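Polyhedrin (Antheraea mylitta cypovirus 4, PDB 5A9C) builds the crystalline polyhedra, the occlusion bodies in which this cypovirus embeds its particles, which probably shelter them outside the insect host. Local coordinates at the interface of chains A and B. Sequence-based numbering; all coordinates share one arbitrary frame. Chains: chain A/B, Polyhedrin.

The interface of chains A and B. Residues chain A 61, 63, 151, 161, 170; chain B 61, 170-172.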
# COMPACT_ATOMS: atom_id res chain seq x y z
N TYR A 61 -9.05 -8.24 4.50
CA TYR A 61 -9.55 -7.71 3.24
C TYR A 61 -8.42 -7.51 2.24
O TYR A 61 -7.26 -7.33 2.61
CB TYR A 61 -10.30 -6.39 3.46
CG TYR A 61 -9.45 -5.30 4.04
CD1 TYR A 61 -8.73 -4.44 3.21
CD2 TYR A 61 -9.34 -5.12 5.41
CE1 TYR A 61 -7.93 -3.44 3.74
CE2 TYR A 61 -8.54 -4.13 5.95
CZ TYR A 61 -7.84 -3.29 5.11
OH TYR A 61 -7.05 -2.29 5.64
N LYS A 63 -7.63 -5.35 -1.44
CA LYS A 63 -7.93 -4.44 -2.54
C LYS A 63 -6.79 -4.50 -3.55
O LYS A 63 -5.65 -4.18 -3.21
CB LYS A 63 -8.11 -3.01 -2.03
CG LYS A 63 -9.25 -2.84 -1.05
CD LYS A 63 -9.28 -1.43 -0.48
CE LYS A 63 -7.95 -1.08 0.18
NZ LYS A 63 -7.95 0.29 0.76
N THR A 151 -13.43 -9.54 0.84
CA THR A 151 -13.52 -9.22 2.26
C THR A 151 -13.96 -10.42 3.09
O THR A 151 -14.73 -11.26 2.61
CB THR A 151 -14.48 -8.04 2.52
OG1 THR A 151 -15.76 -8.33 1.93
CG2 THR A 151 -13.93 -6.76 1.91
N PHE A 161 -15.49 -5.29 11.05
CA PHE A 161 -15.49 -3.97 10.43
C PHE A 161 -16.35 -2.99 11.22
O PHE A 161 -16.51 -1.83 10.83
CB PHE A 161 -15.99 -4.05 8.98
CG PHE A 161 -15.09 -4.84 8.07
CD1 PHE A 161 -13.89 -4.30 7.64
CD2 PHE A 161 -15.45 -6.10 7.63
CE1 PHE A 161 -13.06 -5.01 6.80
CE2 PHE A 161 -14.62 -6.82 6.79
CZ PHE A 161 -13.42 -6.27 6.37
N LEU A 170 -7.68 -3.16 10.80
CA LEU A 170 -6.84 -2.27 10.00
C LEU A 170 -5.36 -2.59 10.20
O LEU A 170 -4.60 -2.69 9.24
CB LEU A 170 -7.14 -0.81 10.35
CG LEU A 170 -6.35 0.29 9.64
CD1 LEU A 170 -4.97 0.43 10.24
CD2 LEU A 170 -6.27 0.03 8.14
N TYR B 61 -9.87 8.51 -0.47
CA TYR B 61 -8.71 9.23 0.03
C TYR B 61 -7.43 8.76 -0.63
O TYR B 61 -7.34 7.63 -1.12
CB TYR B 61 -8.60 9.09 1.56
CG TYR B 61 -8.41 7.67 2.02
CD1 TYR B 61 -7.13 7.12 2.14
CD2 TYR B 61 -9.50 6.87 2.32
CE1 TYR B 61 -6.96 5.81 2.55
CE2 TYR B 61 -9.33 5.56 2.73
CZ TYR B 61 -8.06 5.04 2.85
OH TYR B 61 -7.89 3.73 3.26
N LEU B 170 -12.90 2.18 3.80
CA LEU B 170 -11.61 1.52 3.87
C LEU B 170 -11.47 0.45 2.79
O LEU B 170 -10.45 0.38 2.10
CB LEU B 170 -11.41 0.91 5.26
CG LEU B 170 -10.12 0.14 5.56
CD1 LEU B 170 -10.18 -1.25 4.96
CD2 LEU B 170 -8.90 0.90 5.05
N THR B 171 -12.50 -0.37 2.63
CA THR B 171 -12.47 -1.49 1.69
C THR B 171 -12.80 -1.05 0.26
O THR B 171 -12.44 -1.73 -0.70
CB THR B 171 -13.45 -2.60 2.11
OG1 THR B 171 -14.79 -2.08 2.11
CG2 THR B 171 -13.11 -3.10 3.50
N ASN B 172 -13.46 0.09 0.13
CA ASN B 172 -13.89 0.60 -1.17
C ASN B 172 -12.81 1.41 -1.86
O ASN B 172 -12.85 1.62 -3.08
CB ASN B 172 -15.15 1.45 -1.00
CG ASN B 172 -15.62 2.07 -2.29
OD1 ASN B 172 -15.21 3.17 -2.66
ND2 ASN B 172 -16.50 1.36 -3.00
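The side-chain amine of A:Lys63, NZ, donates a hydrogen bond of 2.8 Å to the backbone carbonyl O of B:Leu170, between two copies of base-domain-deleted cypovirus polyhedrin in the deposited three-chain assembly; this may be one of the contacts that build the polyhedra. Chain A brings strand 61-66, with A:Thr151 and A:Phe161 beside it, and chain B the last turn of helix 165-172, so the copies present different surfaces and the interface is not an exact two-fold. A carbonyl near a helix C-terminus suits a lysine amine, which is likely to be charged, since the helix dipole would probably enrich the oxygen's negative character. The approach is nearly head-on, with a C=O...N angle of 174°. A bend in the lysine chain at chi3 (-57°) turns its end toward this oxygen, while CD lies 3.9 Å from CA of B:Thr171, the aliphatic stem running alongside the helix end.

Next to this bond, methyl CD1 of B:Leu170 sits over one face of the A:Tyr61 ring, displaced toward the rim, a CH-pi contact whose modelled closeness is doubtful. The flat tyrosine ring gives a broad face for this methyl, and the side chains meet roughly at right angles. Leucine's branched end suits the place because CD1 lies over the ring while CD2 faces the phenol OH at 3.7 Å. CD2 also lies 4.2 Å from CD2 of A:Leu170.

B:Thr171 adds its methyl rather than its hydroxyl: CG2 reaches tip to tip toward CE1 of A:Phe161, 3.8 Å away, where the phenylalanine rim offers an apolar end. The same methyl meets CG2 of A:Thr151 at 4.1 Å, touching both from directions roughly at right angles. Within chain A, CD2 of A:Tyr61 lies at the edge of the A:Phe161 ring, in its plane.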